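Local coordinates for protein GphF Dehydratase 1 (PDB 6MBF) that probably dehydrates an intermediate in gephyronic acid polyketide synthesis and may also shift the resulting double bond, at residues A70-V81 and P226-R237; H256-R265 and S276-R284. All coordinates share one frame; numbering follows the deposited sequence.

Both contacts are antiparallel strand pairings in the double hotdog of a dehydratase domain, and both are partly buried. Their centres are about 15 Å apart. Contact 1 pairs a strand of the first hotdog half with one of the second. Contact 2 is a hairpin within the second half. Strands 224-234 and 273-284 are neighbours, so the contacts adjoin: L227 with Q281 and R231 with D278 are probable backbone hydrogen bonds. Each has a largely apolar face that packs in part on a helix, 52-65 for contact 1 and 200-214 for contact 2. On the other face, contact 1 carries a salt-bridge network. Contact 2 has polar side chains there, R265 among them; R284 reaches toward loop 256-258.

Contact 1 of 2, residues A70-V81 and P226-R237; sequences AADTLIVEDVTV and PLGCARIELRAR
R231 swings CG anti to its backbone N (chi1 -175°) and runs extended to NE, while E77 sets CG beside its own N (chi1 -68°). The two side chains lie alongside each other and meet at their charged ends. They sit on strands 73-81 and 224-234, the antiparallel pair that joins the two halves of the double hotdog fold. The E77 OE1 to R231 NH1 salt bridge is modelled at 2.4 Å, so short that the exact length is doubtful. Its carboxylate and guanidinium planes are 59° apart. R231 NH2 turns the other way along its own strand and donates to E233 OE1 at 3.1 Å, from above the carboxylate plane. I75 lays CG2 over one guanidinium face, 3.7 Å from R231 NH1. A leucine in place of R231 would probably leave E77 without its charged mate, cost E233 OE1 its bond to NH2, and take away the guanidinium face under I75 CG2. E233 also has R131 as a salt-bridge partner on the neighbouring strand 121-131.

The opposite face is apolar. V76 CB packs on I232 CG2 at 3.6 Å, the two side chains pointing the same way. L74 and V76 also touch L59 of helix 52-65. Backbone bonds pair L74 with L234, V76 with I232 and V79 with C229. Between the last two pairs the chain turns a corner at D78 and A230. A230 and R231 both face D278, a classic beta bulge on the second strand.

At the far end R237 bends at chi2 and crosses L74 at about a right angle. L74 CD1 lies over its guanidinium face, and NH2 goes to E197. One water accepts from R237 NE at 3.1 Å and donates to D72 O at 2.9 Å.

Contact 2 of 2, residues H256-R265 and S276-R284; sequences HNQTHTADLR and SVDALQLKR
The beta hairpin of strands 259-267 and 273-284 forms this contact, inside the second hotdog half. Its antiparallel ladder starts at T259 with K283, passes H260 with L282 and A262 with L280, then slips by one residue before L264 with V277. The slip is a G1 beta bulge: A279 and L280 both face A262. A279 holds the positive phi of the bulge, and A279 N donates to D263 OD1 at 2.8 Å, nearly along the C-O axis of the carboxylate. L264 CD1 packs on V277 CG1 at 4.0 Å. On this same face L280 and L282 meet helix 200-214.

At one end R284 reaches across to the loop at 256-258, ahead of strand 259-267. CG stands beside its N (chi1 -71°) and the chain stays extended to NE. R284 NE donates to N257 O at 2.7 Å, nearly in line with that carbonyl. H256 CE1 lies over one face of the guanidinium, offset toward its rim, with the two planes 7° apart; CE1 is 3.4 Å from R284 CZ. E218 takes R284 NH2 in a salt bridge.

At the other end R265, in one of two deposited conformers, is bent at chi2. NH1 and NH2 both grip D278 OD2 end-on, at 2.9 Å from NH1. NH1 also bonds to L264 O, which V277 N reaches from the opposite face of its plane. D263 OD1 lies 4.5 Å from D278 OD2. In that conformer, the charge of R265 probably offsets the repulsion between the two aspartates, while the N-H of A279, and H249 at OD2, probably stabilise D263.

Contact 1 of 2, residues A70-V81 and P226-R237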
loop_
_atom_site.group_PDB
_atom_site.type_symbol
_atom_site.label_atom_id
_atom_site.label_comp_id
_atom_site.label_asym_id
_atom_site.label_seq_id
_atom_site.Cartn_x
_atom_site.Cartn_y
_atom_site.Cartn_z
ATOM N N ALA A 70 -20.040 9.755 -5.467
ATOM C CA ALA A 70 -19.369 8.783 -4.609
ATOM C C ALA A 70 -18.770 7.648 -5.428
ATOM O O ALA A 70 -17.697 7.130 -5.099
ATOM C CB ALA A 70 -20.347 8.233 -3.569
ATOM N N ALA A 71 -19.434 7.275 -6.521
ATOM C CA ALA A 71 -19.034 6.157 -7.367
ATOM C C ALA A 71 -17.890 6.487 -8.319
ATOM O O ALA A 71 -17.436 5.591 -9.038
ATOM C CB ALA A 71 -20.230 5.665 -8.183
ATOM N N ASP A 72 -17.433 7.735 -8.370
ATOM C CA ASP A 72 -16.301 8.058 -9.225
ATOM C C ASP A 72 -15.054 7.319 -8.754
ATOM O O ASP A 72 -14.918 6.971 -7.578
ATOM C CB ASP A 72 -16.043 9.563 -9.236
ATOM C CG ASP A 72 -17.150 10.339 -9.918
ATOM O OD1 ASP A 72 -17.102 11.587 -9.887
ATOM O OD2 ASP A 72 -18.078 9.701 -10.471
ATOM N N THR A 73 -14.139 7.080 -9.689
ATOM C CA THR A 73 -12.880 6.435 -9.343
ATOM C C THR A 73 -11.985 7.400 -8.569
ATOM O O THR A 73 -11.992 8.611 -8.809
ATOM C CB THR A 73 -12.156 5.960 -10.598
ATOM O OG1 THR A 73 -11.534 7.080 -11.236
ATOM C CG2 THR A 73 -13.119 5.285 -11.571
ATOM N N LEU A 74 -11.216 6.860 -7.632
ATOM C CA LEU A 74 -10.206 7.617 -6.905
ATOM C C LEU A 74 -8.839 7.321 -7.508
ATOM O O LEU A 74 -8.515 6.166 -7.787
ATOM C CB LEU A 74 -10.210 7.246 -5.422
ATOM C CG LEU A 74 -11.532 7.319 -4.653
ATOM C CD1 LEU A 74 -11.373 6.746 -3.250
ATOM C CD2 LEU A 74 -11.997 8.752 -4.584
ATOM N N ILE A 75 -8.028 8.361 -7.691
ATOM C CA ILE A 75 -6.765 8.235 -8.409
ATOM C C ILE A 75 -5.632 8.822 -7.575
ATOM O O ILE A 75 -5.765 9.907 -6.999
ATOM C CB ILE A 75 -6.836 8.935 -9.778
ATOM C CG1 ILE A 75 -7.939 8.307 -10.640
ATOM C CG2 ILE A 75 -5.499 8.851 -10.482
ATOM C CD1 ILE A 75 -8.516 9.262 -11.674
ATOM N N VAL A 76 -4.511 8.105 -7.511
ATOM C CA VAL A 76 -3.271 8.656 -6.978
ATOM C C VAL A 76 -2.200 8.442 -8.039
ATOM O O VAL A 76 -2.087 7.343 -8.585
ATOM C CB VAL A 76 -2.853 8.005 -5.639
ATOM C CG1 VAL A 76 -1.757 8.833 -4.984
ATOM C CG2 VAL A 76 -4.041 7.862 -4.685
ATOM N N GLU A 77 -1.430 9.486 -8.347
ATOM C CA GLU A 77 -0.382 9.384 -9.357
ATOM C C GLU A 77 0.931 9.947 -8.824
ATOM O O GLU A 77 0.961 10.705 -7.851
ATOM C CB GLU A 77 -0.779 10.118 -10.653
ATOM C CG GLU A 77 -1.923 9.464 -11.413
ATOM C CD GLU A 77 -2.287 10.215 -12.682
ATOM O OE1 GLU A 77 -2.878 9.598 -13.594
ATOM O OE2 GLU A 77 -1.982 11.422 -12.764
ATOM N N ASP A 78 2.027 9.551 -9.481
ATOM C CA ASP A 78 3.344 10.154 -9.252
ATOM C C ASP A 78 3.784 10.004 -7.802
ATOM O O ASP A 78 4.286 10.952 -7.194
ATOM C CB ASP A 78 3.365 11.641 -9.631
ATOM C CG ASP A 78 3.302 11.886 -11.116
ATOM O OD1 ASP A 78 2.793 12.964 -11.501
ATOM O OD2 ASP A 78 3.760 11.023 -11.892
ATOM N N VAL A 79 3.566 8.823 -7.225
ATOM C CA VAL A 79 3.867 8.614 -5.811
ATOM C C VAL A 79 5.346 8.311 -5.650
ATOM O O VAL A 79 5.895 7.439 -6.335
ATOM C CB VAL A 79 3.014 7.479 -5.225
ATOM C CG1 VAL A 79 3.342 7.279 -3.746
ATOM C CG2 VAL A 79 1.541 7.771 -5.421
ATOM N N THR A 80 5.989 9.019 -4.728
ATOM C CA THR A 80 7.352 8.741 -4.305
ATOM C C THR A 80 7.359 8.539 -2.796
ATOM O O THR A 80 6.776 9.344 -2.061
ATOM C CB THR A 80 8.296 9.895 -4.701
ATOM O OG1 THR A 80 8.373 9.995 -6.133
ATOM C CG2 THR A 80 9.699 9.677 -4.129
ATOM N N VAL A 81 8.004 7.465 -2.340
ATOM C CA VAL A 81 8.288 7.259 -0.921
ATOM C C VAL A 81 9.686 7.800 -0.635
ATOM O O VAL A 81 10.678 7.290 -1.166
ATOM C CB VAL A 81 8.186 5.775 -0.538
ATOM C CG1 VAL A 81 8.548 5.569 0.931
ATOM C CG2 VAL A 81 6.798 5.237 -0.844
ATOM N N PRO A 226 8.500 -1.051 -1.759
ATOM C CA PRO A 226 7.920 -0.103 -2.725
ATOM C C PRO A 226 8.461 1.297 -2.479
ATOM O O PRO A 226 8.370 1.822 -1.364
ATOM C CB PRO A 226 6.413 -0.182 -2.449
ATOM C CG PRO A 226 6.213 -1.446 -1.675
ATOM C CD PRO A 226 7.475 -1.684 -0.914
ATOM N N LEU A 227 9.058 1.885 -3.515
ATOM C CA LEU A 227 9.557 3.251 -3.448
ATOM C C LEU A 227 8.761 4.220 -4.299
ATOM O O LEU A 227 8.892 5.432 -4.112
ATOM C CB LEU A 227 11.030 3.320 -3.880
ATOM C CG LEU A 227 12.053 2.808 -2.862
ATOM C CD1 LEU A 227 13.438 3.367 -3.165
ATOM C CD2 LEU A 227 11.619 3.150 -1.438
ATOM N N GLY A 228 7.955 3.721 -5.222
ATOM C CA GLY A 228 7.200 4.619 -6.070
ATOM C C GLY A 228 6.072 3.871 -6.732
ATOM O O GLY A 228 6.014 2.640 -6.720
ATOM N N CYS A 229 5.166 4.648 -7.311
ATOM C CA CYS A 229 4.019 4.100 -8.025
ATOM C C CYS A 229 3.566 5.161 -9.015
ATOM O O CYS A 229 3.288 6.294 -8.606
ATOM C CB CYS A 229 2.914 3.760 -7.026
ATOM S SG CYS A 229 1.454 3.037 -7.701
ATOM N N ALA A 230 3.501 4.816 -10.307
ATOM C CA ALA A 230 3.074 5.805 -11.295
ATOM C C ALA A 230 1.596 6.148 -11.134
ATOM O O ALA A 230 1.216 7.323 -11.232
ATOM C CB ALA A 230 3.364 5.318 -12.717
ATOM N N ARG A 231 0.752 5.152 -10.873
ATOM C CA ARG A 231 -0.681 5.402 -10.791
ATOM C C ARG A 231 -1.360 4.262 -10.054
ATOM O O ARG A 231 -1.028 3.097 -10.271
ATOM C CB ARG A 231 -1.284 5.546 -12.191
ATOM C CG ARG A 231 -2.736 5.932 -12.230
ATOM C CD ARG A 231 -3.152 6.089 -13.684
ATOM N NE ARG A 231 -4.599 6.030 -13.841
ATOM C CZ ARG A 231 -5.376 7.088 -14.043
ATOM N NH1 ARG A 231 -4.849 8.305 -14.126
ATOM N NH2 ARG A 231 -6.685 6.923 -14.166
ATOM N N ILE A 232 -2.303 4.605 -9.181
ATOM C CA ILE A 232 -3.251 3.635 -8.649
ATOM C C ILE A 232 -4.648 4.222 -8.801
ATOM O O ILE A 232 -4.865 5.401 -8.507
ATOM C CB ILE A 232 -2.956 3.252 -7.182
ATOM C CG1 ILE A 232 -4.020 2.276 -6.674
ATOM C CG2 ILE A 232 -2.899 4.477 -6.286
ATOM C CD1 ILE A 232 -3.677 1.615 -5.336
ATOM N N GLU A 233 -5.577 3.419 -9.311
ATOM C CA GLU A 233 -6.961 3.841 -9.467
ATOM C C GLU A 233 -7.875 2.848 -8.769
ATOM O O GLU A 233 -7.720 1.637 -8.934
ATOM C CB GLU A 233 -7.331 3.964 -10.939
ATOM C CG GLU A 233 -8.728 4.478 -11.157
ATOM C CD GLU A 233 -8.949 4.881 -12.587
ATOM O OE1 GLU A 233 -8.227 4.359 -13.467
ATOM O OE2 GLU A 233 -9.829 5.733 -12.829
ATOM N N LEU A 234 -8.815 3.355 -7.981
ATOM C CA LEU A 234 -9.741 2.519 -7.222
ATOM C C LEU A 234 -11.165 2.765 -7.702
ATOM O O LEU A 234 -11.625 3.913 -7.724
ATOM C CB LEU A 234 -9.641 2.813 -5.725
ATOM C CG LEU A 234 -10.505 1.969 -4.791
ATOM C CD1 LEU A 234 -10.077 0.497 -4.792
ATOM C CD2 LEU A 234 -10.453 2.527 -3.376
ATOM N N ARG A 235 -11.863 1.688 -8.070
ATOM C CA ARG A 235 -13.213 1.785 -8.613
ATOM C C ARG A 235 -14.298 1.301 -7.669
ATOM O O ARG A 235 -15.479 1.528 -7.952
ATOM C CB ARG A 235 -13.335 0.985 -9.916
ATOM C CG ARG A 235 -12.238 1.236 -10.913
ATOM C CD ARG A 235 -12.618 0.668 -12.266
ATOM N NE ARG A 235 -11.728 1.144 -13.317
ATOM C CZ ARG A 235 -12.072 1.237 -14.595
ATOM N NH1 ARG A 235 -13.294 0.892 -14.975
ATOM N NH2 ARG A 235 -11.200 1.681 -15.490
ATOM N N ALA A 236 -13.947 0.588 -6.606
ATOM C CA ALA A 236 -14.917 0.149 -5.613
ATOM C C ALA A 236 -14.278 0.260 -4.238
ATOM O O ALA A 236 -13.103 -0.076 -4.070
ATOM C CB ALA A 236 -15.377 -1.291 -5.873
ATOM N N ARG A 237 -15.044 0.748 -3.264
ATOM C CA ARG A 237 -14.555 0.936 -1.906
ATOM C C ARG A 237 -14.901 -0.273 -1.036
ATOM O O ARG A 237 -15.841 -1.020 -1.314
ATOM C CB ARG A 237 -15.154 2.197 -1.282
ATOM C CG ARG A 237 -15.516 3.290 -2.271
ATOM C CD ARG A 237 -14.367 4.235 -2.555
ATOM N NE ARG A 237 -14.852 5.490 -3.132
ATOM C CZ ARG A 237 -15.197 6.558 -2.415
ATOM N NH1 ARG A 237 -15.632 7.660 -3.016
ATOM N NH2 ARG A 237 -15.098 6.527 -1.092
HETATM O O HOH W 1 -14.446 4.525 -6.079
#

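Contact 2 of 2, residues H256-R265 and S276-R284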
loop_
_atom_site.group_PDB
_atom_site.type_symbol
_atom_site.label_atom_id
_atom_site.label_comp_id
_atom_site.label_asym_id
_atom_site.label_seq_id
_atom_site.Cartn_x
_atom_site.Cartn_y
_atom_site.Cartn_z
ATOM N N HIS A 256 20.509 -11.341 -9.774
ATOM C CA HIS A 256 20.201 -10.580 -8.572
ATOM C C HIS A 256 19.949 -9.145 -8.999
ATOM O O HIS A 256 20.749 -8.580 -9.749
ATOM C CB HIS A 256 21.364 -10.676 -7.573
ATOM C CG HIS A 256 21.135 -9.945 -6.292
ATOM N ND1 HIS A 256 20.649 -10.567 -5.159
ATOM C CD2 HIS A 256 21.344 -8.651 -5.953
ATOM C CE1 HIS A 256 20.565 -9.684 -4.180
ATOM N NE2 HIS A 256 20.979 -8.515 -4.635
ATOM N N ASN A 257 18.836 -8.570 -8.553
ATOM C CA ASN A 257 18.447 -7.234 -8.976
ATOM C C ASN A 257 18.309 -6.302 -7.780
ATOM O O ASN A 257 17.892 -6.712 -6.693
ATOM C CB ASN A 257 17.124 -7.268 -9.750
ATOM C CG ASN A 257 17.238 -8.014 -11.056
ATOM O OD1 ASN A 257 17.684 -7.459 -12.064
ATOM N ND2 ASN A 257 16.849 -9.282 -11.049
ATOM N N GLN A 258 18.657 -5.033 -7.991
ATOM C CA GLN A 258 18.385 -4.018 -6.982
ATOM C C GLN A 258 16.975 -3.460 -7.097
ATOM O O GLN A 258 16.448 -2.944 -6.105
ATOM C CB GLN A 258 19.385 -2.865 -7.081
ATOM C CG GLN A 258 20.793 -3.235 -6.649
ATOM C CD GLN A 258 20.841 -3.807 -5.244
ATOM O OE1 GLN A 258 20.326 -3.209 -4.295
ATOM N NE2 GLN A 258 21.455 -4.976 -5.104
ATOM N N THR A 259 16.361 -3.545 -8.278
ATOM C CA THR A 259 15.036 -2.985 -8.495
ATOM C C THR A 259 14.188 -3.924 -9.338
ATOM O O THR A 259 14.702 -4.736 -10.119
ATOM C CB THR A 259 15.081 -1.615 -9.192
ATOM O OG1 THR A 259 15.712 -1.755 -10.471
ATOM C CG2 THR A 259 15.843 -0.598 -8.355
ATOM N N HIS A 260 12.873 -3.800 -9.161
ATOM C CA HIS A 260 11.879 -4.418 -10.025
ATOM C C HIS A 260 10.746 -3.424 -10.229
ATOM O O HIS A 260 10.575 -2.481 -9.448
ATOM C CB HIS A 260 11.307 -5.715 -9.443
ATOM C CG HIS A 260 12.201 -6.899 -9.605
ATOM N ND1 HIS A 260 12.299 -7.594 -10.788
ATOM C CD2 HIS A 260 13.017 -7.528 -8.726
ATOM C CE1 HIS A 260 13.148 -8.595 -10.639
ATOM N NE2 HIS A 260 13.599 -8.577 -9.396
ATOM N N THR A 261 9.972 -3.653 -11.284
ATOM C CA THR A 261 8.767 -2.877 -11.560
ATOM C C THR A 261 7.644 -3.849 -11.892
ATOM O O THR A 261 7.884 -4.890 -12.512
ATOM C CB THR A 261 8.986 -1.879 -12.711
ATOM O OG1 THR A 261 10.094 -1.024 -12.409
ATOM C CG2 THR A 261 7.746 -1.008 -12.932
ATOM N N ALA A 262 6.422 -3.534 -11.458
ATOM C CA ALA A 262 5.290 -4.412 -11.715
ATOM C C ALA A 262 4.029 -3.590 -11.944
ATOM O O ALA A 262 3.875 -2.490 -11.402
ATOM C CB ALA A 262 5.063 -5.395 -10.553
ATOM N N ASP A 263 3.131 -4.150 -12.751
ATOM C CA ASP A 263 1.772 -3.659 -12.925
ATOM C C ASP A 263 0.801 -4.675 -12.330
ATOM O O ASP A 263 1.061 -5.881 -12.341
ATOM C CB ASP A 263 1.448 -3.438 -14.407
ATOM C CG ASP A 263 2.482 -2.589 -15.105
ATOM O OD1 ASP A 263 2.807 -1.508 -14.577
ATOM O OD2 ASP A 263 2.968 -3.005 -16.181
ATOM N N LEU A 264 -0.315 -4.190 -11.796
ATOM C CA LEU A 264 -1.283 -5.077 -11.168
ATOM C C LEU A 264 -2.696 -4.635 -11.507
ATOM O O LEU A 264 -2.963 -3.448 -11.713
ATOM C CB LEU A 264 -1.129 -5.122 -9.638
ATOM C CG LEU A 264 0.208 -5.568 -9.051
ATOM C CD1 LEU A 264 1.145 -4.393 -8.883
ATOM C CD2 LEU A 264 -0.041 -6.235 -7.698
ATOM N N ARG A 265 -3.597 -5.612 -11.577
ATOM C CA ARG A 265 -5.020 -5.383 -11.780
ATOM C C ARG A 265 -5.771 -6.225 -10.761
ATOM O O ARG A 265 -5.546 -7.437 -10.671
ATOM C CB ARG A 265 -5.446 -5.752 -13.208
ATOM C CG ARG A 265 -4.692 -4.985 -14.296
ATOM C CD ARG A 265 -4.972 -3.505 -14.185
ATOM N NE ARG A 265 -4.460 -2.729 -15.314
ATOM C CZ ARG A 265 -3.349 -1.998 -15.294
ATOM N NH1 ARG A 265 -2.593 -1.937 -14.203
ATOM N NH2 ARG A 265 -2.999 -1.314 -16.378
ATOM N N SER A 276 -6.413 -0.697 -10.162
ATOM C CA SER A 276 -5.309 -0.912 -11.086
ATOM C C SER A 276 -4.089 -0.149 -10.603
ATOM O O SER A 276 -4.194 1.012 -10.192
ATOM C CB SER A 276 -5.659 -0.464 -12.502
ATOM O OG SER A 276 -5.975 0.915 -12.512
ATOM N N VAL A 277 -2.932 -0.798 -10.685
ATOM C CA VAL A 277 -1.662 -0.258 -10.209
ATOM C C VAL A 277 -0.688 -0.289 -11.380
ATOM O O VAL A 277 -0.415 -1.361 -11.932
ATOM C CB VAL A 277 -1.099 -1.051 -9.016
ATOM C CG1 VAL A 277 0.252 -0.488 -8.614
ATOM C CG2 VAL A 277 -2.067 -1.019 -7.824
ATOM N N ASP A 278 -0.184 0.878 -11.776
ATOM C CA ASP A 278 0.768 0.977 -12.876
ATOM C C ASP A 278 2.148 1.315 -12.335
ATOM O O ASP A 278 2.310 2.306 -11.615
ATOM C CB ASP A 278 0.347 2.045 -13.893
ATOM C CG ASP A 278 -0.961 1.714 -14.575
ATOM O OD1 ASP A 278 -1.753 2.648 -14.835
ATOM O OD2 ASP A 278 -1.197 0.518 -14.834
ATOM N N ALA A 279 3.140 0.508 -12.714
ATOM C CA ALA A 279 4.544 0.777 -12.425
ATOM C C ALA A 279 4.790 0.960 -10.923
ATOM O O ALA A 279 5.313 1.977 -10.462
ATOM C CB ALA A 279 5.036 1.992 -13.224
ATOM N N LEU A 280 4.392 -0.048 -10.155
ATOM C CA LEU A 280 4.905 -0.167 -8.804
ATOM C C LEU A 280 6.415 -0.376 -8.878
ATOM O O LEU A 280 6.885 -1.310 -9.530
ATOM C CB LEU A 280 4.227 -1.337 -8.095
ATOM C CG LEU A 280 4.766 -1.678 -6.707
ATOM C CD1 LEU A 280 4.480 -0.556 -5.733
ATOM C CD2 LEU A 280 4.183 -2.997 -6.203
ATOM N N GLN A 281 7.176 0.508 -8.247
ATOM C CA GLN A 281 8.631 0.482 -8.321
ATOM C C GLN A 281 9.173 -0.054 -7.003
ATOM O O GLN A 281 8.869 0.487 -5.935
ATOM C CB GLN A 281 9.168 1.877 -8.643
ATOM C CG GLN A 281 8.837 2.299 -10.080
ATOM C CD GLN A 281 8.498 3.772 -10.222
ATOM O OE1 GLN A 281 7.329 4.148 -10.368
ATOM N NE2 GLN A 281 9.521 4.614 -10.206
ATOM N N LEU A 282 9.944 -1.138 -7.075
ATOM C CA LEU A 282 10.489 -1.800 -5.898
ATOM C C LEU A 282 12.004 -1.669 -5.876
ATOM O O LEU A 282 12.656 -1.778 -6.916
ATOM C CB LEU A 282 10.121 -3.287 -5.883
ATOM C CG LEU A 282 8.644 -3.659 -5.980
ATOM C CD1 LEU A 282 8.509 -5.193 -6.007
ATOM C CD2 LEU A 282 7.897 -3.063 -4.805
ATOM N N LYS A 283 12.567 -1.446 -4.691
ATOM C CA LYS A 283 14.014 -1.369 -4.555
ATOM C C LYS A 283 14.436 -2.073 -3.274
ATOM O O LYS A 283 13.744 -1.986 -2.256
ATOM C CB LYS A 283 14.499 0.090 -4.551
ATOM C CG LYS A 283 16.011 0.226 -4.592
ATOM C CD LYS A 283 16.442 1.675 -4.717
ATOM C CE LYS A 283 17.953 1.781 -4.839
ATOM N NZ LYS A 283 18.386 3.190 -5.035
ATOM N N ARG A 284 15.563 -2.781 -3.330
ATOM C CA ARG A 284 16.060 -3.470 -2.145
ATOM C C ARG A 284 16.439 -2.466 -1.062
ATOM O O ARG A 284 17.059 -1.432 -1.332
ATOM C CB ARG A 284 17.265 -4.344 -2.497
ATOM C CG ARG A 284 16.929 -5.574 -3.329
ATOM C CD ARG A 284 18.157 -6.461 -3.473
ATOM N NE ARG A 284 17.856 -7.722 -4.142
ATOM C CZ ARG A 284 17.357 -8.785 -3.523
ATOM N NH1 ARG A 284 17.100 -8.736 -2.216
ATOM N NH2 ARG A 284 17.129 -9.897 -4.205
#